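Side-chain contacts in glycoside hydrolase family 81 (Clostridium thermocellum, PDB 6FOP), which probably hydrolyses beta-1,3-glucans such as laminarin, serving the cellulosome of this bacterium: residues 108-113 and 471-476; 267-272 and 531-536. All coordinates share one frame; numbering follows the deposited sequence.

Both contacts join the beta-rich N-terminal part of the enzyme to its helical C-terminal part, and their segments alternate along the chain. Their centres lie about 17 Å apart. The loop 471-476 of interaction 1 also touches both segments of interaction 2: Y473 O lies 3.2 Å from Q267 NE2, and H476 ND1 packs 3.7 Å from W535 CH2. Interaction 1 is buried and largely apolar, whereas interaction 2 is partly buried and polar. A bound calcium ion, probably the one held by L467, R468 and F470 just before the loop, lies about 5 Å from the P472 side chain; the nearby acetate, about 3 Å from that of D109, probably comes from the crystallisation liquor.

Interaction 1: residues 108-113 and 471-476; sequences SDFAVD and DPYEGH
With chi1 at 44°, F110 places CG in the crowded position between its backbone N and carbonyl carbon, while Y473 turns its ring to meet it with chi1 at -148°, away from the staggered values. The rings cross obliquely, planes 38° apart and centroids 4.7 Å from each other. Y473 CD2 does the touching: it sits over one face of the phenylalanine, toward its rim, 3.6 Å from F110 CG. Behind the rings the two CB atoms also pack together. Phenylalanine suits this buried place because it offers a wholly apolar face; tyrosine adds a hydroxyl, which reaches past the contact to A262 O.

Beside the rings, P472 brings CD and CG against the D109 carbonyl, with P472 CD 3.7 Å from D109 O. That carbonyl is not left to apolar neighbours, since a water donates to D109 O at 2.9 Å and to D471 OD1 at 2.8 Å, bridging the segments. The D109 carboxylate turns elsewhere, to V230 N and R459.

D471 shapes the loop that presents Y473. The Y473 amide comes almost head-on to D471 OD1, in line with its C-O bond, an Asx turn; E474 N, 3.0 Å from D471 OD1, comes from above the carboxylate plane. G475, with positive phi, completes a G1 beta bulge with H476 opposite D471. H476 NE2 then donates to E474 OE1 over 2.7 Å, in the imidazole plane; K129 and R285 also bind this glutamate.

Chemically, dispersion between rings joins the turn before strand 111-118 to the loop, while one short-chain carboxylate oxygen, taking two amides and a water, fixes the loop and ties it to the opposite backbone; such donors would probably stabilise its negative charge.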
ATOM      1  N   SER A 108       3.550 -12.364   9.965  1.00 13.60           N
ATOM      2  CA  SER A 108       3.571 -11.155  10.778  1.00 14.42           C
ATOM      3  C   SER A 108       3.637  -9.909   9.884  1.00 13.46           C
ATOM      4  O   SER A 108       3.413  -9.996   8.669  1.00 15.63           O
ATOM      5  CB  SER A 108       4.683 -11.230  11.832  1.00 14.57           C
ATOM      6  OG  SER A 108       5.935 -11.392  11.214  1.00 14.46           O
ATOM      7  N   ASP A 109       3.959  -8.754  10.454  1.00 12.60           N
ATOM      8  CA  ASP A 109       3.760  -7.524   9.682  1.00 13.19           C
ATOM      9  C   ASP A 109       4.771  -7.339   8.568  1.00 13.06           C
ATOM     10  O   ASP A 109       4.496  -6.628   7.607  1.00 14.08           O
ATOM     11  CB  ASP A 109       3.744  -6.305  10.621  1.00 13.18           C
ATOM     12  CG  ASP A 109       2.498  -6.265  11.547  1.00 14.81           C
ATOM     13  OD1 ASP A 109       1.598  -7.105  11.434  1.00 19.44           O
ATOM     14  OD2 ASP A 109       2.460  -5.378  12.386  1.00 16.00           O
ATOM     15  N   PHE A 110       5.950  -7.960   8.697  1.00 12.61           N
ATOM     16  CA  PHE A 110       6.959  -7.949   7.639  1.00 13.31           C
ATOM     17  C   PHE A 110       7.823  -9.211   7.612  1.00 12.80           C
ATOM     18  O   PHE A 110       8.973  -9.179   7.149  1.00 13.61           O
ATOM     19  CB  PHE A 110       7.797  -6.642   7.630  1.00 13.76           C
ATOM     20  CG  PHE A 110       8.280  -6.129   8.961  1.00 13.29           C
ATOM     21  CD1 PHE A 110       7.440  -5.344   9.776  1.00 14.43           C
ATOM     22  CD2 PHE A 110       9.613  -6.266   9.334  1.00 13.63           C
ATOM     23  CE1 PHE A 110       7.905  -4.800  10.951  1.00 14.93           C
ATOM     24  CE2 PHE A 110      10.077  -5.717  10.526  1.00 14.29           C
ATOM     25  CZ  PHE A 110       9.211  -5.012  11.350  1.00 14.59           C
ATOM     26  N   ALA A 111       7.225 -10.344   7.975  1.00 13.55           N
ATOM     27  CA  ALA A 111       7.899 -11.628   7.861  1.00 13.44           C
ATOM     28  C   ALA A 111       6.876 -12.729   7.646  1.00 13.12           C
ATOM     29  O   ALA A 111       5.678 -12.568   7.938  1.00 14.01           O
ATOM     30  CB  ALA A 111       8.798 -11.901   9.077  1.00 14.05           C
ATOM     31  N   VAL A 112       7.380 -13.880   7.217  1.00 13.22           N
ATOM     32  CA  VAL A 112       6.573 -15.100   7.062  1.00 13.42           C
ATOM     33  C   VAL A 112       7.412 -16.303   7.482  1.00 13.58           C
ATOM     34  O   VAL A 112       8.595 -16.373   7.148  1.00 15.19           O
ATOM     35  CB  VAL A 112       6.052 -15.276   5.616  1.00 13.84           C
ATOM     36  CG1 VAL A 112       7.175 -15.262   4.584  1.00 14.07           C
ATOM     37  CG2 VAL A 112       5.186 -16.509   5.460  1.00 14.96           C
ATOM     38  N   ASP A 113       6.787 -17.223   8.200  1.00 14.51           N
ATOM     39  CA  ASP A 113       7.340 -18.549   8.447  1.00 14.05           C
ATOM     40  C   ASP A 113       6.588 -19.517   7.549  1.00 14.67           C
ATOM     41  O   ASP A 113       5.354 -19.541   7.579  1.00 15.96           O
ATOM     42  CB  ASP A 113       7.104 -18.997   9.885  1.00 16.78           C
ATOM     43  CG  ASP A 113       7.790 -18.135  10.928  1.00 17.46           C
ATOM     44  OD1 ASP A 113       8.740 -17.383  10.626  1.00 17.77           O
ATOM     45  OD2 ASP A 113       7.347 -18.217  12.102  1.00 20.10           O
ATOM     46  N   ASP A 471       0.939  -2.767   2.853  1.00 11.99           N
ATOM     47  CA  ASP A 471       2.199  -3.446   3.263  1.00 11.76           C
ATOM     48  C   ASP A 471       2.926  -2.439   4.173  1.00 11.51           C
ATOM     49  O   ASP A 471       3.425  -1.410   3.705  1.00 12.60           O
ATOM     50  CB  ASP A 471       3.018  -3.750   2.028  1.00 12.26           C
ATOM     51  CG  ASP A 471       4.347  -4.446   2.319  1.00 13.40           C
ATOM     52  OD1 ASP A 471       4.943  -4.152   3.381  1.00 12.56           O
ATOM     53  OD2 ASP A 471       4.805  -5.186   1.406  1.00 13.07           O
ATOM     54  N   PRO A 472       2.972  -2.716   5.476  1.00 12.27           N
ATOM     55  CA  PRO A 472       3.563  -1.733   6.394  1.00 12.50           C
ATOM     56  C   PRO A 472       5.025  -1.387   6.142  1.00 12.76           C
ATOM     57  O   PRO A 472       5.486  -0.301   6.528  1.00 13.38           O
ATOM     58  CB  PRO A 472       3.376  -2.364   7.776  1.00 15.10           C
ATOM     59  CG  PRO A 472       2.345  -3.402   7.599  1.00 16.66           C
ATOM     60  CD  PRO A 472       2.416  -3.879   6.199  1.00 13.96           C
ATOM     61  N   TYR A 473       5.767  -2.321   5.555  1.00 12.35           N
ATOM     62  CA  TYR A 473       7.201  -2.128   5.395  1.00 12.61           C
ATOM     63  C   TYR A 473       7.553  -1.474   4.058  1.00 11.62           C
ATOM     64  O   TYR A 473       8.394  -0.575   4.008  1.00 12.63           O
ATOM     65  CB  TYR A 473       8.029  -3.400   5.688  1.00 12.39           C
ATOM     66  CG  TYR A 473       9.391  -3.119   6.273  1.00 12.23           C
ATOM     67  CD1 TYR A 473      10.505  -2.955   5.447  1.00 11.98           C
ATOM     68  CD2 TYR A 473       9.571  -3.082   7.641  1.00 12.37           C
ATOM     69  CE1 TYR A 473      11.743  -2.708   5.982  1.00 12.45           C
ATOM     70  CE2 TYR A 473      10.829  -2.837   8.180  1.00 12.74           C
ATOM     71  CZ  TYR A 473      11.928  -2.695   7.344  1.00 12.41           C
ATOM     72  OH  TYR A 473      13.186  -2.450   7.879  1.00 14.04           O
ATOM     73  N   GLU A 474       6.917  -1.919   2.982  1.00 11.97           N
ATOM     74  CA  GLU A 474       7.086  -1.193   1.719  1.00 11.95           C
ATOM     75  C   GLU A 474       6.404   0.176   1.768  1.00 11.83           C
ATOM     76  O   GLU A 474       6.716   1.023   0.937  1.00 12.74           O
ATOM     77  CB  GLU A 474       6.579  -1.983   0.511  1.00 12.44           C
ATOM     78  CG  GLU A 474       7.435  -3.192   0.185  1.00 13.16           C
ATOM     79  CD  GLU A 474       7.587  -3.521  -1.277  1.00 13.56           C
ATOM     80  OE1 GLU A 474       7.285  -2.686  -2.193  1.00 13.40           O
ATOM     81  OE2 GLU A 474       8.098  -4.644  -1.536  1.00 14.38           O
ATOM     82  N   GLY A 475       5.456   0.354   2.690  1.00 11.94           N
ATOM     83  CA  GLY A 475       4.753   1.621   2.841  1.00 12.13           C
ATOM     84  C   GLY A 475       3.701   1.929   1.809  1.00 11.18           C
ATOM     85  O   GLY A 475       3.319   3.088   1.668  1.00 12.89           O
ATOM     86  N   HIS A 476       3.244   0.918   1.074  1.00 11.52           N
ATOM     87  CA  HIS A 476       2.214   1.117   0.086  1.00 11.72           C
ATOM     88  C   HIS A 476       1.348  -0.123   0.022  1.00 11.29           C
ATOM     89  O   HIS A 476       1.688  -1.156   0.639  1.00 11.82           O
ATOM     90  CB  HIS A 476       2.803   1.434  -1.301  1.00 12.18           C
ATOM     91  CG  HIS A 476       3.570   0.295  -1.883  1.00 11.78           C
ATOM     92  ND1 HIS A 476       2.957  -0.757  -2.535  1.00 11.62           N
ATOM     93  CD2 HIS A 476       4.888  -0.009  -1.813  1.00 12.11           C
ATOM     94  CE1 HIS A 476       3.874  -1.669  -2.829  1.00 12.10           C
ATOM     95  NE2 HIS A 476       5.049  -1.221  -2.433  1.00 12.94           N
TER
HETATM   96  O   HOH W   1       5.489  -6.462   4.901  1.00 14.16           O

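Interaction 2: residues 267-272 and 531-536; sequences QWRNNP and VCNYWF
R269 leaves helical geometry just after helix 265-268, within a type II turn from W268 to N271, and its CA stands 10.1 Å from that of N533 near the end of helix 514-534. A long side chain is therefore needed to span the gap. R269 runs out with CG anti to the backbone N and then bends at chi3 (-56°), which swings the guanidinium edge-on to the asparagine amide. R269 NH2 donates to N533 OD1 at 2.8 Å, nearly along the C=O axis. The two flat groups are almost coplanar, 10° apart, as the two side chains pass alongside one another, running in opposing senses.

One water completes a ring beside this bond. It accepts from N533 ND2 at 2.9 Å and, weakly, from R269 NE at 3.1 Å. N533 ND2 also donates to E529 O one helical turn earlier, so the amide is held from both its ends, and N533 CB rests over the centre of the Y534 ring.

The residues suit the turn. Asparagine tolerates the positive phi of N270, and N271 ND2 donates to Q267 O at 3.0 Å, tying the turn back to the helix, and also to K297 O.

The other terminal nitrogen, R269 NH1, forms a salt bridge with D541. The arginine thus shares its donors between a carboxylate, which would offset its charge, and a neutral amide oxygen, which its positive charge would probably polarise; together they should limit the rotation of the guanidinium and couple the turn to the helix end by directional bonds, with little apolar burial.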
ATOM      1  N   GLN A 267      11.769   5.096   4.365  1.00 13.51           N
ATOM      2  CA  GLN A 267      11.995   4.973   5.804  1.00 13.59           C
ATOM      3  C   GLN A 267      13.226   5.747   6.254  1.00 14.10           C
ATOM      4  O   GLN A 267      13.198   6.387   7.302  1.00 14.82           O
ATOM      5  CB  GLN A 267      12.168   3.513   6.206  1.00 13.76           C
ATOM      6  CG  GLN A 267      10.908   2.681   5.974  1.00 13.32           C
ATOM      7  CD  GLN A 267      11.130   1.193   6.003  1.00 13.34           C
ATOM      8  OE1 GLN A 267      12.161   0.721   5.567  1.00 14.37           O
ATOM      9  NE2 GLN A 267      10.171   0.454   6.499  1.00 14.10           N
ATOM     10  N   TRP A 268      14.340   5.641   5.514  1.00 13.47           N
ATOM     11  CA  TRP A 268      15.570   6.299   5.990  1.00 14.51           C
ATOM     12  C   TRP A 268      15.707   7.755   5.607  1.00 14.21           C
ATOM     13  O   TRP A 268      16.430   8.501   6.277  1.00 15.46           O
ATOM     14  CB  TRP A 268      16.843   5.516   5.591  1.00 14.35           C
ATOM     15  CG  TRP A 268      17.160   5.305   4.126  1.00 13.87           C
ATOM     16  CD1 TRP A 268      17.071   4.125   3.454  1.00 13.81           C
ATOM     17  CD2 TRP A 268      17.647   6.265   3.172  1.00 14.47           C
ATOM     18  NE1 TRP A 268      17.489   4.279   2.164  1.00 14.57           N
ATOM     19  CE2 TRP A 268      17.847   5.587   1.966  1.00 15.46           C
ATOM     20  CE3 TRP A 268      17.995   7.617   3.243  1.00 15.04           C
ATOM     21  CZ2 TRP A 268      18.301   6.238   0.799  1.00 16.07           C
ATOM     22  CZ3 TRP A 268      18.452   8.267   2.072  1.00 15.44           C
ATOM     23  CH2 TRP A 268      18.597   7.567   0.883  1.00 16.77           C
ATOM     24  N   ARG A 269      15.017   8.184   4.549  1.00 15.19           N
ATOM     25  CA  ARG A 269      15.248   9.553   4.053  1.00 16.29           C
ATOM     26  C   ARG A 269      14.817  10.586   5.097  1.00 16.12           C
ATOM     27  O   ARG A 269      13.684  10.558   5.587  1.00 18.71           O
ATOM     28  CB  ARG A 269      14.532   9.795   2.745  1.00 18.06           C
ATOM     29  CG  ARG A 269      14.990  11.080   2.051  1.00 17.62           C
ATOM     30  CD  ARG A 269      14.049  11.467   0.938  1.00 17.95           C
ATOM     31  NE  ARG A 269      13.885  10.410  -0.042  1.00 17.84           N
ATOM     32  CZ  ARG A 269      14.799  10.078  -0.963  1.00 17.18           C
ATOM     33  NH1 ARG A 269      15.993  10.677  -1.000  1.00 19.66           N
ATOM     34  NH2 ARG A 269      14.526   9.116  -1.810  1.00 17.95           N
ATOM     35  N   ASN A 270      15.748  11.479   5.433  1.00 18.33           N
ATOM     36  CA  ASN A 270      15.509  12.574   6.376  1.00 20.61           C
ATOM     37  C   ASN A 270      15.052  12.105   7.735  1.00 20.34           C
ATOM     38  O   ASN A 270      14.380  12.833   8.459  1.00 23.74           O
ATOM     39  CB  ASN A 270      14.538  13.591   5.766  1.00 23.08           C
ATOM     40  CG  ASN A 270      15.113  14.287   4.541  1.00 25.71           C
ATOM     41  OD1 ASN A 270      14.426  14.483   3.533  1.00 32.09           O
ATOM     42  ND2 ASN A 270      16.372  14.660   4.621  1.00 26.97           N
ATOM     43  N   ASN A 271      15.468  10.890   8.097  1.00 18.18           N
ATOM     44  CA  ASN A 271      15.082  10.287   9.353  1.00 16.68           C
ATOM     45  C   ASN A 271      16.141  10.583  10.414  1.00 17.91           C
ATOM     46  O   ASN A 271      17.214   9.991  10.387  1.00 18.37           O
ATOM     47  CB  ASN A 271      14.889   8.782   9.175  1.00 15.91           C
ATOM     48  CG  ASN A 271      14.312   8.113  10.413  1.00 15.56           C
ATOM     49  OD1 ASN A 271      14.425   8.616  11.528  1.00 17.36           O
ATOM     50  ND2 ASN A 271      13.667   6.965  10.197  1.00 14.40           N
ATOM     51  N   PRO A 272      15.828  11.457  11.378  1.00 18.58           N
ATOM     52  CA  PRO A 272      16.807  11.820  12.405  1.00 19.54           C
ATOM     53  C   PRO A 272      16.889  10.834  13.590  1.00 18.77           C
ATOM     54  O   PRO A 272      17.627  11.089  14.544  1.00 22.66           O
ATOM     55  CB  PRO A 272      16.300  13.187  12.859  1.00 21.71           C
ATOM     56  CG  PRO A 272      14.833  13.025  12.825  1.00 22.17           C
ATOM     57  CD  PRO A 272      14.559  12.195  11.583  1.00 19.50           C
ATOM     58  N   VAL A 531       4.662   6.735  -2.415  1.00 13.39           N
ATOM     59  CA  VAL A 531       4.336   7.190  -3.756  1.00 13.93           C
ATOM     60  C   VAL A 531       5.343   8.203  -4.268  1.00 13.58           C
ATOM     61  O   VAL A 531       5.804   8.125  -5.416  1.00 14.00           O
ATOM     62  CB  VAL A 531       2.890   7.720  -3.792  1.00 14.51           C
ATOM     63  CG1 VAL A 531       2.619   8.501  -5.059  1.00 16.35           C
ATOM     64  CG2 VAL A 531       1.946   6.560  -3.710  1.00 15.89           C
ATOM     65  N   CYS A 532       5.716   9.139  -3.402  1.00 13.52           N
ATOM     66  CA  CYS A 532       6.678  10.148  -3.777  1.00 14.58           C
ATOM     67  C   CYS A 532       8.050   9.573  -4.172  1.00 14.60           C
ATOM     68  O   CYS A 532       8.803  10.212  -4.895  1.00 16.48           O
ATOM     69  CB  CYS A 532       6.800  11.192  -2.690  1.00 15.96           C
ATOM     70  SG  CYS A 532       5.334  12.213  -2.513  1.00 19.53           S
ATOM     71  N   ASN A 533       8.361   8.378  -3.672  1.00 13.25           N
ATOM     72  CA  ASN A 533       9.559   7.661  -4.060  1.00 13.70           C
ATOM     73  C   ASN A 533       9.391   6.713  -5.240  1.00 13.52           C
ATOM     74  O   ASN A 533      10.088   6.878  -6.263  1.00 15.40           O
ATOM     75  CB  ASN A 533      10.105   6.904  -2.838  1.00 13.25           C
ATOM     76  CG  ASN A 533      10.741   7.842  -1.854  1.00 14.85           C
ATOM     77  OD1 ASN A 533      11.870   8.295  -2.053  1.00 19.04           O
ATOM     78  ND2 ASN A 533      10.039   8.141  -0.790  1.00 15.09           N
ATOM     79  N   TYR A 534       8.513   5.725  -5.118  1.00 12.67           N
ATOM     80  CA  TYR A 534       8.532   4.567  -6.034  1.00 13.44           C
ATOM     81  C   TYR A 534       7.696   4.786  -7.286  1.00 13.55           C
ATOM     82  O   TYR A 534       7.890   4.105  -8.270  1.00 14.60           O
ATOM     83  CB  TYR A 534       8.168   3.259  -5.294  1.00 13.44           C
ATOM     84  CG  TYR A 534       8.930   3.154  -3.987  1.00 12.89           C
ATOM     85  CD1 TYR A 534      10.327   3.194  -3.957  1.00 13.78           C
ATOM     86  CD2 TYR A 534       8.263   3.100  -2.785  1.00 13.93           C
ATOM     87  CE1 TYR A 534      11.024   3.195  -2.764  1.00 13.57           C
ATOM     88  CE2 TYR A 534       8.925   3.102  -1.583  1.00 14.04           C
ATOM     89  CZ  TYR A 534      10.315   3.152  -1.563  1.00 13.38           C
ATOM     90  OH  TYR A 534      10.991   3.170  -0.354  1.00 13.90           O
ATOM     91  N   TRP A 535       6.743   5.716  -7.232  1.00 13.48           N
ATOM     92  CA  TRP A 535       5.967   6.099  -8.426  1.00 13.91           C
ATOM     93  C   TRP A 535       6.467   7.379  -9.100  1.00 12.83           C
ATOM     94  O   TRP A 535       6.619   7.428 -10.316  1.00 13.91           O
ATOM     95  CB  TRP A 535       4.465   6.231  -8.068  1.00 13.45           C
ATOM     96  CG  TRP A 535       3.695   4.928  -8.014  1.00 12.69           C
ATOM     97  CD1 TRP A 535       2.940   4.418  -8.979  1.00 13.76           C
ATOM     98  CD2 TRP A 535       3.662   3.955  -6.930  1.00 12.20           C
ATOM     99  NE1 TRP A 535       2.374   3.230  -8.603  1.00 13.67           N
ATOM    100  CE2 TRP A 535       2.800   2.918  -7.338  1.00 12.44           C
ATOM    101  CE3 TRP A 535       4.231   3.886  -5.653  1.00 13.24           C
ATOM    102  CZ2 TRP A 535       2.496   1.828  -6.518  1.00 13.38           C
ATOM    103  CZ3 TRP A 535       3.937   2.790  -4.846  1.00 13.06           C
ATOM    104  CH2 TRP A 535       3.102   1.765  -5.297  1.00 13.92           C
ATOM    105  N   PHE A 536       6.763   8.405  -8.303  1.00 12.67           N
ATOM    106  CA  PHE A 536       7.163   9.697  -8.865  1.00 14.05           C
ATOM    107  C   PHE A 536       8.652  10.032  -8.740  1.00 14.68           C
ATOM    108  O   PHE A 536       9.107  10.970  -9.399  1.00 14.90           O
ATOM    109  CB  PHE A 536       6.367  10.835  -8.220  1.00 13.62           C
ATOM    110  CG  PHE A 536       4.874  10.749  -8.412  1.00 14.68           C
ATOM    111  CD1 PHE A 536       4.337  10.417  -9.641  1.00 15.99           C
ATOM    112  CD2 PHE A 536       3.993  11.042  -7.365  1.00 16.88           C
ATOM    113  CE1 PHE A 536       2.963  10.338  -9.828  1.00 14.93           C
ATOM    114  CE2 PHE A 536       2.605  10.996  -7.555  1.00 17.57           C
ATOM    115  CZ  PHE A 536       2.098  10.613  -8.784  1.00 15.90           C
TER
HETATM  116  O   HOH W   2      11.099  10.006   1.161  1.00 19.64           O